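Local atomic coordinates of phosphate-binding protein (Xanthomonas axonopodis pv. citri, PDB entry 5UB3), a protein that probably acts as a periplasmic receptor partnered with a diguanylate cyclase, and binds a chloride ion in this crystal form. Residues S2-G8 with I37-L43; R31-I37 with A223-L228; T67-M71 with L265-S269; A79-T85 with A212-T218; S163-V167 with G179-D185. One frame throughout, in Å; residues are numbered along the deposited sequence.

Contact 1 of 5, residues S2-G8 with I37-L43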
# COMPACT_ATOMS: atom_id res chain seq x y z
N SER A 2 -15.38 21.34 0.34
CA SER A 2 -14.61 22.47 -0.28
C SER A 2 -14.34 23.67 0.60
O SER A 2 -13.36 24.33 0.41
CB SER A 2 -15.29 22.98 -1.52
OG SER A 2 -14.32 23.71 -2.23
N SER A 3 -15.22 23.96 1.53
CA SER A 3 -14.86 24.52 2.83
C SER A 3 -14.29 23.42 3.80
O SER A 3 -13.71 23.69 4.85
CB SER A 3 -16.10 25.22 3.40
OG SER A 3 -15.79 25.82 4.62
N VAL A 4 -14.53 22.16 3.45
CA VAL A 4 -14.06 21.04 4.20
C VAL A 4 -12.91 20.35 3.46
O VAL A 4 -12.97 20.19 2.22
CB VAL A 4 -15.18 20.00 4.35
CG1 VAL A 4 -14.71 18.90 5.27
CG2 VAL A 4 -16.47 20.64 4.88
N LEU A 5 -11.90 19.93 4.22
CA LEU A 5 -10.83 19.03 3.71
C LEU A 5 -11.06 17.63 4.25
O LEU A 5 -11.10 17.42 5.45
CB LEU A 5 -9.44 19.51 4.14
CG LEU A 5 -8.25 18.69 3.67
CD1 LEU A 5 -8.15 18.83 2.16
CD2 LEU A 5 -6.96 19.15 4.32
N VAL A 6 -11.23 16.68 3.36
CA VAL A 6 -11.49 15.31 3.75
C VAL A 6 -10.25 14.42 3.49
O VAL A 6 -9.82 14.28 2.35
CB VAL A 6 -12.72 14.74 2.98
CG1 VAL A 6 -13.08 13.42 3.62
CG2 VAL A 6 -13.90 15.70 3.08
N LEU A 7 -9.73 13.82 4.55
CA LEU A 7 -8.52 13.00 4.48
C LEU A 7 -9.01 11.58 4.57
O LEU A 7 -9.90 11.25 5.38
CB LEU A 7 -7.57 13.29 5.63
CG LEU A 7 -6.43 12.34 6.04
CD1 LEU A 7 -5.40 12.09 4.97
CD2 LEU A 7 -5.77 12.91 7.28
N GLY A 8 -8.40 10.72 3.78
CA GLY A 8 -8.81 9.33 3.83
C GLY A 8 -7.66 8.38 3.58
O GLY A 8 -6.54 8.77 3.45
N ILE A 37 -10.24 26.63 3.56
CA ILE A 37 -10.58 25.43 4.40
C ILE A 37 -10.90 25.89 5.81
O ILE A 37 -10.13 26.62 6.40
CB ILE A 37 -9.46 24.41 4.41
CG1 ILE A 37 -9.24 23.88 2.97
CG2 ILE A 37 -9.71 23.29 5.38
CD1 ILE A 37 -10.42 23.19 2.31
N ARG A 38 -12.06 25.48 6.31
CA ARG A 38 -12.47 25.79 7.66
C ARG A 38 -12.52 24.57 8.54
O ARG A 38 -12.41 24.68 9.74
CB ARG A 38 -13.87 26.40 7.66
CG ARG A 38 -14.04 27.61 6.78
CD ARG A 38 -13.37 28.83 7.36
NE ARG A 38 -13.69 29.96 6.48
CZ ARG A 38 -14.65 30.88 6.67
NH1 ARG A 38 -15.43 30.89 7.76
NH2 ARG A 38 -14.81 31.83 5.75
N ARG A 39 -12.68 23.39 7.99
CA ARG A 39 -12.92 22.21 8.82
C ARG A 39 -12.37 21.00 8.06
O ARG A 39 -12.11 21.06 6.83
CB ARG A 39 -14.40 22.09 9.20
CG ARG A 39 -15.39 21.96 8.02
CD ARG A 39 -16.88 22.17 8.43
NE ARG A 39 -17.06 23.55 8.89
CZ ARG A 39 -17.32 24.62 8.12
NH1 ARG A 39 -17.54 24.54 6.80
NH2 ARG A 39 -17.37 25.82 8.70
N GLY A 40 -12.19 19.95 8.81
CA GLY A 40 -11.70 18.67 8.33
C GLY A 40 -12.67 17.55 8.64
O GLY A 40 -13.36 17.61 9.65
N GLU A 41 -12.65 16.52 7.81
CA GLU A 41 -13.33 15.25 8.06
C GLU A 41 -12.45 14.08 7.63
O GLU A 41 -11.57 14.24 6.79
CB GLU A 41 -14.60 15.17 7.24
CG GLU A 41 -15.74 15.89 7.92
CD GLU A 41 -16.89 16.21 7.03
OE1 GLU A 41 -16.92 15.77 5.87
OE2 GLU A 41 -17.76 16.94 7.52
N ILE A 42 -12.70 12.92 8.21
CA ILE A 42 -12.04 11.71 7.82
C ILE A 42 -13.09 10.84 7.09
O ILE A 42 -14.22 10.69 7.58
CB ILE A 42 -11.53 10.93 9.05
CG1 ILE A 42 -10.49 11.77 9.84
CG2 ILE A 42 -10.94 9.57 8.68
CD1 ILE A 42 -9.25 12.13 9.06
N LEU A 43 -12.68 10.23 5.98
CA LEU A 43 -13.53 9.30 5.24
C LEU A 43 -12.61 8.26 4.61
O LEU A 43 -11.86 8.54 3.69
CB LEU A 43 -14.37 9.97 4.17
CG LEU A 43 -15.38 9.08 3.43
CD1 LEU A 43 -16.33 8.32 4.36
CD2 LEU A 43 -16.19 9.88 2.47
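A beta-alpha-beta unit brings its two strands side by side through an intervening helix, and here strands 4-8 and 39-42 lie as parallel neighbours, with helix 14-28 packed on the face that carries Leu5, Leu7 and Ile42. Ahead of the ladder, Ile37 CG2 sits 4.0 Å from Leu5 CB, and Ile37 also touches Met32. Arg38 N then donates to Ser3 O at 2.8 Å, and Arg39 N makes a weak second bond to the same oxygen. From Arg39 the ladder is regular: Leu5 N bonds to Arg39 O at 2.9 Å, so Leu5 bridges Arg39 and Glu41, as expected of parallel strands. The Arg39 chain also lies along Val4, CG to CG2 at 3.6 Å. Gly40 adds no side chain opposite Leu5. Glu41 N donates to Leu5 O, and Glu41 O receives Leu7 N. On the helix-covered face, Ile42 CD1 meets Leu7 CD2 at 4.0 Å, both touching Leu21. Leu43 N closes the ladder on Leu7 O at 3.0 Å, while Leu43 CB rests 3.7 Å from Val6 CG1.

Contact 2 of 5, residues R31-I37 with A223-L228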
# COMPACT_ATOMS: atom_id res chain seq x y z
N ARG A 31 -4.06 25.34 9.29
CA ARG A 31 -3.05 25.96 8.43
C ARG A 31 -3.46 26.15 6.99
O ARG A 31 -2.67 26.63 6.18
CB ARG A 31 -1.74 25.18 8.54
CG ARG A 31 -1.17 25.36 9.92
CD ARG A 31 -0.22 24.21 10.30
NE ARG A 31 0.38 24.49 11.63
CZ ARG A 31 -0.16 24.19 12.82
NH1 ARG A 31 -1.36 23.60 12.94
NH2 ARG A 31 0.52 24.50 13.93
N MET A 32 -4.72 25.85 6.66
CA MET A 32 -5.22 26.00 5.31
C MET A 32 -6.33 27.05 5.26
O MET A 32 -7.05 27.12 4.27
CB MET A 32 -5.86 24.68 4.86
CG MET A 32 -5.03 23.40 4.97
SD MET A 32 -4.21 23.06 3.43
CE MET A 32 -5.45 22.84 2.17
N ARG A 33 -6.51 27.85 6.31
CA ARG A 33 -7.63 28.80 6.32
C ARG A 33 -7.59 29.79 5.21
O ARG A 33 -8.63 30.17 4.67
CB ARG A 33 -7.70 29.59 7.63
CG ARG A 33 -9.11 30.10 7.80
CD ARG A 33 -9.24 31.07 8.94
NE ARG A 33 -10.61 31.55 8.93
CZ ARG A 33 -11.64 30.86 9.41
NH1 ARG A 33 -11.51 29.63 9.95
NH2 ARG A 33 -12.83 31.41 9.33
N GLU A 34 -6.38 30.17 4.84
CA GLU A 34 -6.19 31.16 3.81
C GLU A 34 -6.56 30.63 2.40
O GLU A 34 -6.66 31.42 1.47
CB GLU A 34 -4.78 31.79 3.94
CG GLU A 34 -3.64 31.07 3.21
CD GLU A 34 -2.73 30.17 4.06
OE1 GLU A 34 -3.23 29.13 4.62
OE2 GLU A 34 -1.51 30.50 4.07
N VAL A 35 -6.82 29.31 2.24
CA VAL A 35 -7.36 28.82 0.95
C VAL A 35 -8.79 28.34 1.09
O VAL A 35 -9.27 27.56 0.27
CB VAL A 35 -6.47 27.75 0.30
CG1 VAL A 35 -5.13 28.35 -0.15
CG2 VAL A 35 -6.23 26.58 1.24
N GLY A 36 -9.49 28.84 2.10
CA GLY A 36 -10.89 28.61 2.22
C GLY A 36 -11.23 27.38 3.06
O GLY A 36 -12.39 27.12 3.27
N ILE A 37 -10.24 26.63 3.56
CA ILE A 37 -10.58 25.43 4.40
C ILE A 37 -10.90 25.89 5.81
O ILE A 37 -10.13 26.62 6.40
CB ILE A 37 -9.46 24.41 4.41
CG1 ILE A 37 -9.24 23.88 2.97
CG2 ILE A 37 -9.71 23.29 5.38
CD1 ILE A 37 -10.42 23.19 2.31
N ALA A 223 -5.45 26.06 -5.59
CA ALA A 223 -4.90 26.80 -4.39
C ALA A 223 -4.90 25.91 -3.12
O ALA A 223 -4.01 25.96 -2.27
CB ALA A 223 -5.68 28.07 -4.15
N VAL A 224 -5.89 25.05 -3.03
CA VAL A 224 -5.96 24.10 -1.91
C VAL A 224 -4.84 23.11 -2.08
O VAL A 224 -4.12 22.84 -1.14
CB VAL A 224 -7.35 23.44 -1.82
CG1 VAL A 224 -7.41 22.36 -0.75
CG2 VAL A 224 -8.40 24.50 -1.51
N GLU A 225 -4.70 22.60 -3.29
CA GLU A 225 -3.64 21.67 -3.60
C GLU A 225 -2.26 22.23 -3.24
O GLU A 225 -1.46 21.59 -2.59
CB GLU A 225 -3.71 21.19 -5.04
CG GLU A 225 -2.54 20.27 -5.34
CD GLU A 225 -2.65 19.52 -6.63
OE1 GLU A 225 -3.72 19.36 -7.20
OE2 GLU A 225 -1.63 19.10 -7.12
N GLN A 226 -2.01 23.45 -3.69
CA GLN A 226 -0.72 24.08 -3.52
C GLN A 226 -0.38 24.31 -2.06
O GLN A 226 0.76 24.10 -1.61
CB GLN A 226 -0.70 25.37 -4.37
CG GLN A 226 0.44 26.34 -4.11
CD GLN A 226 0.26 27.58 -5.00
OE1 GLN A 226 -0.60 28.45 -4.74
NE2 GLN A 226 1.04 27.64 -6.09
N ARG A 227 -1.40 24.69 -1.30
CA ARG A 227 -1.21 25.04 0.09
C ARG A 227 -1.08 23.76 0.91
O ARG A 227 -0.27 23.70 1.82
CB ARG A 227 -2.43 25.84 0.58
CG ARG A 227 -2.41 26.18 2.06
CD ARG A 227 -1.27 27.16 2.40
NE ARG A 227 -1.13 27.23 3.87
CZ ARG A 227 -0.02 27.60 4.53
NH1 ARG A 227 1.10 27.95 3.87
NH2 ARG A 227 -0.04 27.61 5.87
N LEU A 228 -1.88 22.75 0.59
CA LEU A 228 -1.70 21.44 1.24
C LEU A 228 -0.25 20.94 1.14
O LEU A 228 0.32 20.48 2.14
CB LEU A 228 -2.60 20.36 0.63
CG LEU A 228 -2.63 19.00 1.33
CD1 LEU A 228 -2.93 19.05 2.84
CD2 LEU A 228 -3.68 18.15 0.63
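Met32 and Val35 form the apolar centre against one side of helix 222-235. Met32 CE lies 3.5 Å from Val224 CG1 and 4.1 Å from Leu228 CB, while the CA-to-CB bond of Val35 points toward the helix, with Val35 CG1 4.0 Å from Ala223 CB and Val35 CG2 4.1 Å from Val224 CG2. Ile37 CD1 reaches the edge of this patch, 4.4 Å from Val224 CG1. Further out, the aliphatic part of Arg227 extends the surface, with its CB 3.8 Å from Val35 CG1, before the guanidinium crosses to the connection between helix 14-28 and strand 39-42, where residues 33-34 form a short 3-10 turn. There Arg227 NE and NH2 both donate to Arg31 O, each at 2.8 Å, and Arg227 NE forms a salt bridge with Glu34 OE1 at 2.9 Å. The Arg31 side chain engages Tyr27 instead. Arg31 O and Glu34 OE1, both acceptors, stand only 3.0 Å apart, which implies that the Arg227 cation offsets their repulsion and ties the turn to a distant helix.

Contact 3 of 5, residues T67-M71 with L265-S269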
# COMPACT_ATOMS: atom_id res chain seq x y z
N THR A 67 2.25 3.14 -2.79
CA THR A 67 2.29 3.56 -4.17
C THR A 67 1.48 2.74 -5.16
O THR A 67 0.98 3.30 -6.10
CB THR A 67 3.74 3.68 -4.62
OG1 THR A 67 4.43 2.50 -4.26
CG2 THR A 67 4.37 4.87 -3.94
N GLY A 68 1.39 1.43 -4.99
CA GLY A 68 0.53 0.62 -5.82
C GLY A 68 -0.95 1.00 -5.74
O GLY A 68 -1.59 1.20 -6.77
N ALA A 69 -1.51 1.04 -4.54
CA ALA A 69 -2.88 1.53 -4.31
C ALA A 69 -3.06 2.86 -4.90
O ALA A 69 -4.09 3.21 -5.50
CB ALA A 69 -3.19 1.57 -2.82
N ALA A 70 -2.03 3.67 -4.73
CA ALA A 70 -2.09 5.03 -5.29
C ALA A 70 -2.29 5.00 -6.78
O ALA A 70 -3.05 5.77 -7.32
CB ALA A 70 -0.84 5.83 -4.93
N MET A 71 -1.55 4.11 -7.44
CA MET A 71 -1.64 4.00 -8.87
C MET A 71 -2.98 3.43 -9.29
O MET A 71 -3.48 3.84 -10.33
CB MET A 71 -0.43 3.24 -9.46
CG MET A 71 0.88 3.97 -9.23
SD MET A 71 0.93 5.60 -9.95
CE MET A 71 0.48 6.72 -8.58
N LEU A 265 6.97 6.03 -10.38
CA LEU A 265 5.52 5.83 -10.30
C LEU A 265 4.92 5.42 -11.61
O LEU A 265 4.01 4.59 -11.65
CB LEU A 265 4.81 7.07 -9.77
CG LEU A 265 5.08 7.34 -8.29
CD1 LEU A 265 4.34 8.66 -7.93
CD2 LEU A 265 4.61 6.21 -7.39
N GLN A 266 5.42 5.99 -12.70
CA GLN A 266 4.95 5.61 -14.02
C GLN A 266 5.26 4.09 -14.31
O GLN A 266 4.40 3.35 -14.82
CB GLN A 266 5.54 6.57 -15.06
CG GLN A 266 4.92 6.48 -16.43
CD GLN A 266 5.28 5.18 -17.10
OE1 GLN A 266 6.46 4.86 -17.23
NE2 GLN A 266 4.28 4.39 -17.50
N GLU A 267 6.45 3.63 -13.94
CA GLU A 267 6.80 2.20 -14.16
C GLU A 267 5.92 1.29 -13.29
O GLU A 267 5.44 0.25 -13.74
CB GLU A 267 8.23 1.94 -13.84
CG GLU A 267 9.11 2.53 -14.90
CD GLU A 267 10.59 2.54 -14.51
OE1 GLU A 267 10.94 2.03 -13.42
OE2 GLU A 267 11.39 3.06 -15.32
N LEU A 268 5.72 1.72 -12.06
CA LEU A 268 4.87 0.98 -11.15
C LEU A 268 3.46 0.99 -11.66
O LEU A 268 2.82 -0.07 -11.74
CB LEU A 268 4.95 1.55 -9.75
CG LEU A 268 3.92 1.03 -8.75
CD1 LEU A 268 4.02 -0.48 -8.59
CD2 LEU A 268 4.16 1.70 -7.42
N SER A 269 2.96 2.15 -12.05
CA SER A 269 1.66 2.21 -12.66
C SER A 269 1.49 1.25 -13.86
O SER A 269 0.52 0.50 -13.94
CB SER A 269 1.32 3.60 -13.07
OG SER A 269 0.01 3.54 -13.53
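Two helices far apart in sequence cross here at a steep angle, a helix-helix packing within the periplasmic binding protein fold that sets the short helix 67-75 against the long C-terminal helix 259-277. The axes of the two segments approach to 9.6 Å with a crossing angle of -72°, so the helices share a small, compact patch instead of a long seam. The backbones draw closest at one end, where the CA atoms of Met71 and Ser269 are 5.3 Å apart; at Gly68 and Leu268 the CA separation is 6.9 Å. No hydrogen bond passes between the two segments, which meet through van der Waals contacts. At the start of helix 67-75, Thr67 CG2 meets Leu265 CD2 at 3.7 Å and Thr67 OG1 lies 3.3 Å from Leu268 CD2; that hydroxyl is hydrogen-bonded to Pro210 O. Leu268 CD2 also comes within 3.7 Å of Gly68 N. Met71 contributes the largest covered area. It reaches across between Leu265, Leu268 and Ser269, its CG 4.3 Å from Leu268 CG. Ser269 OG is hydrogen-bonded to Gln75 NE2, one turn further along helix 67-75, so a polar link between the two helices lies just beyond the segment. The Met71 sulphur ends the interlock: SD lies 3.7 Å from Leu265 O and 3.7 Å from Ser269 CB.

Contact 4 of 5, residues A79-T85 with A212-T218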
# COMPACT_ATOMS: atom_id res chain seq x y z
N ALA A 79 -7.38 10.60 -8.87
CA ALA A 79 -6.37 11.25 -8.06
C ALA A 79 -4.98 11.35 -8.73
O ALA A 79 -4.65 10.58 -9.64
CB ALA A 79 -6.26 10.50 -6.78
N HIS A 80 -4.16 12.27 -8.24
CA HIS A 80 -2.81 12.46 -8.77
C HIS A 80 -1.86 12.71 -7.62
O HIS A 80 -2.29 13.17 -6.56
CB HIS A 80 -2.77 13.60 -9.81
CG HIS A 80 -3.29 14.90 -9.28
ND1 HIS A 80 -4.63 15.19 -9.24
CD2 HIS A 80 -2.65 15.98 -8.78
CE1 HIS A 80 -4.81 16.38 -8.69
NE2 HIS A 80 -3.63 16.88 -8.42
N PRO A 81 -0.57 12.45 -7.82
CA PRO A 81 0.37 12.61 -6.71
C PRO A 81 0.59 14.06 -6.26
O PRO A 81 0.65 14.94 -7.09
CB PRO A 81 1.67 12.01 -7.27
CG PRO A 81 1.25 11.13 -8.41
CD PRO A 81 0.02 11.71 -8.97
N LEU A 82 0.69 14.27 -4.96
CA LEU A 82 0.97 15.56 -4.37
C LEU A 82 2.41 15.61 -3.90
O LEU A 82 3.12 16.57 -4.23
CB LEU A 82 0.09 15.75 -3.15
CG LEU A 82 0.22 17.11 -2.45
CD1 LEU A 82 -0.66 18.09 -3.14
CD2 LEU A 82 -0.19 16.97 -1.00
N LEU A 83 2.80 14.62 -3.10
CA LEU A 83 4.10 14.52 -2.42
C LEU A 83 4.50 13.07 -2.33
O LEU A 83 3.64 12.22 -2.23
CB LEU A 83 4.04 15.07 -0.97
CG LEU A 83 3.93 16.57 -0.83
CD1 LEU A 83 3.65 16.97 0.60
CD2 LEU A 83 5.17 17.24 -1.40
N MET A 84 5.79 12.76 -2.44
CA MET A 84 6.28 11.44 -2.11
C MET A 84 6.47 11.39 -0.61
O MET A 84 6.85 12.37 0.01
CB MET A 84 7.61 11.09 -2.83
CG MET A 84 7.53 11.16 -4.32
SD MET A 84 6.26 10.14 -5.08
CE MET A 84 6.82 8.50 -4.53
N THR A 85 6.17 10.24 -0.02
CA THR A 85 6.07 10.09 1.41
C THR A 85 7.07 9.07 1.89
O THR A 85 7.19 7.97 1.31
CB THR A 85 4.63 9.73 1.84
OG1 THR A 85 3.77 10.70 1.25
CG2 THR A 85 4.43 9.67 3.32
N ALA A 212 5.42 5.19 -0.45
CA ALA A 212 4.10 5.81 -0.23
C ALA A 212 4.07 7.16 -0.83
O ALA A 212 5.12 7.69 -1.18
CB ALA A 212 3.75 5.86 1.23
N VAL A 213 2.85 7.70 -0.97
CA VAL A 213 2.63 8.93 -1.72
C VAL A 213 1.35 9.53 -1.20
O VAL A 213 0.36 8.84 -0.91
CB VAL A 213 2.56 8.66 -3.24
CG1 VAL A 213 1.53 7.64 -3.58
CG2 VAL A 213 2.32 9.90 -4.08
N GLU A 214 1.33 10.86 -1.11
CA GLU A 214 0.12 11.61 -0.85
C GLU A 214 -0.56 11.87 -2.19
O GLU A 214 0.05 12.42 -3.12
CB GLU A 214 0.50 12.96 -0.16
CG GLU A 214 1.33 12.75 1.09
CD GLU A 214 0.66 11.76 2.03
OE1 GLU A 214 -0.49 12.05 2.39
OE2 GLU A 214 1.27 10.71 2.38
N MET A 215 -1.83 11.54 -2.28
CA MET A 215 -2.60 11.77 -3.47
C MET A 215 -3.71 12.73 -3.16
O MET A 215 -4.28 12.73 -2.06
CB MET A 215 -3.22 10.51 -4.02
CG MET A 215 -2.28 9.34 -4.21
SD MET A 215 -1.20 9.52 -5.66
CE MET A 215 -2.32 9.24 -6.99
N VAL A 216 -4.04 13.54 -4.15
CA VAL A 216 -5.21 14.40 -4.03
C VAL A 216 -6.11 14.19 -5.19
O VAL A 216 -5.69 13.85 -6.32
CB VAL A 216 -4.91 15.90 -3.90
CG1 VAL A 216 -4.21 16.20 -2.58
CG2 VAL A 216 -4.16 16.43 -5.12
N ARG A 217 -7.37 14.47 -4.94
CA ARG A 217 -8.36 14.16 -5.92
C ARG A 217 -8.23 15.04 -7.15
O ARG A 217 -7.92 16.22 -7.08
CB ARG A 217 -9.75 14.28 -5.36
CG ARG A 217 -10.20 15.68 -5.05
CD ARG A 217 -11.68 15.62 -4.76
NE ARG A 217 -12.13 16.93 -4.36
CZ ARG A 217 -12.54 17.88 -5.20
NH1 ARG A 217 -12.58 17.72 -6.52
NH2 ARG A 217 -12.91 19.03 -4.70
N THR A 218 -8.60 14.40 -8.25
CA THR A 218 -8.90 15.08 -9.50
C THR A 218 -9.84 16.21 -9.22
O THR A 218 -10.87 16.06 -8.50
CB THR A 218 -9.63 14.12 -10.42
OG1 THR A 218 -8.82 12.98 -10.66
CG2 THR A 218 -10.05 14.83 -11.79
O HOH W 1 -6.25 13.52 -10.66
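The ring of His80 overlaps Val216, its NE2 3.4 Å from Val216 CG2. The two residues form a hydrogen-bonded antiparallel pair. His80 N donates to Val216 O at 2.9 Å, and Val216 N donates to His80 O at 3.0 Å. A water links His80 ND1 (2.7 Å) to Thr218 OG1 (2.6 Å), which is also hydrogen-bonded to Gly77 O. Further along, the ladder illustrates a classic beta bulge. Leu82 and Leu83 both stand opposite Glu214, with Leu82 N donating to Glu214 O at 2.7 Å and Glu214 N to Leu83 O at 2.9 Å, so the register slips by one residue. Beyond it, Thr85 OG1 donates to Glu214 OE2 at 2.7 Å, a carboxylate held also by Ser64 and Trp62. Pro81 CB touches Val213 CG2 at 3.9 Å. In the mixed sheet, strand 62-66 flanks 209-217 and strand 251-255 flanks 79-87; helix 67-75 covers Val213 and Met215, whereas helix 222-235 packs on Leu83 and Val216, its Glu225 hydrogen-bonded to His80 NE2.

Contact 5 of 5, residues S163-V167 with G179-D185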
# COMPACT_ATOMS: atom_id res chain seq x y z
N SER A 163 -5.15 -10.14 6.05
CA SER A 163 -4.24 -9.39 6.88
C SER A 163 -2.81 -9.84 6.62
O SER A 163 -2.53 -10.99 6.22
CB SER A 163 -4.58 -9.56 8.34
OG SER A 163 -4.06 -10.78 8.80
N LYS A 164 -1.88 -8.96 6.92
CA LYS A 164 -0.46 -9.36 6.82
C LYS A 164 -0.12 -10.55 7.77
O LYS A 164 0.66 -11.49 7.42
CB LYS A 164 0.40 -8.18 7.06
CG LYS A 164 0.27 -7.08 6.02
CD LYS A 164 1.02 -5.84 6.44
CE LYS A 164 0.76 -4.77 5.43
NZ LYS A 164 1.68 -3.65 5.64
N LEU A 165 -0.71 -10.51 8.97
CA LEU A 165 -0.44 -11.54 9.97
C LEU A 165 -0.96 -12.85 9.46
O LEU A 165 -0.33 -13.89 9.65
CB LEU A 165 -1.14 -11.20 11.29
CG LEU A 165 -0.98 -12.21 12.44
CD1 LEU A 165 0.47 -12.59 12.69
CD2 LEU A 165 -1.59 -11.67 13.72
N ASN A 166 -2.12 -12.82 8.80
CA ASN A 166 -2.64 -14.05 8.18
C ASN A 166 -1.71 -14.64 7.11
O ASN A 166 -1.52 -15.84 7.04
CB ASN A 166 -4.04 -13.82 7.63
CG ASN A 166 -5.12 -13.82 8.72
OD1 ASN A 166 -4.86 -14.01 9.91
ND2 ASN A 166 -6.34 -13.64 8.29
N VAL A 167 -1.10 -13.80 6.29
CA VAL A 167 -0.12 -14.33 5.33
C VAL A 167 0.94 -15.12 6.11
O VAL A 167 1.26 -16.24 5.80
CB VAL A 167 0.54 -13.20 4.57
CG1 VAL A 167 1.65 -13.72 3.70
CG2 VAL A 167 -0.48 -12.48 3.70
N GLY A 179 4.34 -17.02 1.14
CA GLY A 179 3.75 -15.80 1.55
C GLY A 179 4.43 -14.62 0.89
O GLY A 179 5.59 -14.75 0.53
N ALA A 180 3.69 -13.52 0.69
CA ALA A 180 4.29 -12.28 0.18
C ALA A 180 4.03 -11.19 1.19
O ALA A 180 2.93 -11.03 1.63
CB ALA A 180 3.75 -11.92 -1.16
N LEU A 181 5.08 -10.48 1.58
CA LEU A 181 4.98 -9.28 2.44
C LEU A 181 6.05 -8.28 2.02
O LEU A 181 7.00 -8.68 1.33
CB LEU A 181 5.25 -9.67 3.85
CG LEU A 181 4.24 -10.49 4.63
CD1 LEU A 181 4.81 -10.79 6.00
CD2 LEU A 181 2.95 -9.74 4.80
N SER A 182 5.96 -7.02 2.50
CA SER A 182 7.05 -6.05 2.24
C SER A 182 8.25 -6.41 3.11
O SER A 182 8.13 -7.05 4.16
CB SER A 182 6.66 -4.59 2.59
OG SER A 182 6.73 -4.43 3.98
N ASN A 183 9.40 -5.94 2.69
CA ASN A 183 10.60 -6.09 3.48
C ASN A 183 10.48 -5.41 4.80
O ASN A 183 11.04 -5.84 5.74
CB ASN A 183 11.78 -5.54 2.72
CG ASN A 183 11.66 -4.05 2.46
OD1 ASN A 183 10.66 -3.53 1.96
ND2 ASN A 183 12.69 -3.36 2.85
N VAL A 184 9.66 -4.38 4.88
CA VAL A 184 9.44 -3.68 6.16
C VAL A 184 8.56 -4.50 7.09
O VAL A 184 8.82 -4.64 8.32
CB VAL A 184 8.79 -2.33 5.93
CG1 VAL A 184 8.63 -1.59 7.27
CG2 VAL A 184 9.62 -1.52 4.97
N ASP A 185 7.51 -5.06 6.51
CA ASP A 185 6.64 -5.97 7.22
C ASP A 185 7.39 -7.11 7.85
O ASP A 185 7.10 -7.49 8.97
CB ASP A 185 5.65 -6.61 6.27
CG ASP A 185 4.64 -5.67 5.73
OD1 ASP A 185 4.32 -4.62 6.32
OD2 ASP A 185 4.09 -6.04 4.68
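Asp185 does two jobs with one carboxylate, closing a capping box and neutralising a lysine on another helix. Asp185 N donates to Ser182 OG at 2.7 Å and Ser182 N donates back to Asp185 OD2 at 3.0 Å, which marks the point where strand 178-182 gives way to a short, weakly bonded helix; OD1 meanwhile makes a salt bridge with Lys164 NZ at 2.9 Å. The setting is a beta-alpha-beta crossover: strands 156-160 and 178-182 both run parallel to strand 115-118, which lies between them, and helix 164-172 is the connection. Its own start is capped as well, Asn166 N bonding to Ser163 OG at 2.8 Å. Away from the charged pair, toward Gly179, the contact is apolar. Leu181 CD2 lies 3.7 Å from Lys164 CB and 4.2 Å from Val167 CB, and Phe98 of strand 92-100 touches both Val167 and Leu181. Gly179 leaves room for the valine, since a beta carbon there would clash with Val167 CG1, which instead sits 3.7 Å from Gly179 CA.

Overall arrangement
The five contacts show how a binding-protein fold is assembled from local units joined by long-range ones. Contacts 1 and 2 share Ile37, their centres 11 Å apart, so the turn that leads into a paired strand also docks on a distant helix. That helix reaches contact 4 through Glu225 OE1, 2.8 Å from His80 NE2 in a probable hydrogen bond. Contact 3 lies 11 Å from contact 4 between centres and packs on it, Ala70 CB 3.3 Å from Val213 CG1. Contact 5 stands apart on the other side of the chain's centre, about 37 Å from contact 2 and 24 Å from contact 4 between centres, consistent with the two-lobed architecture of periplasmic binding proteins.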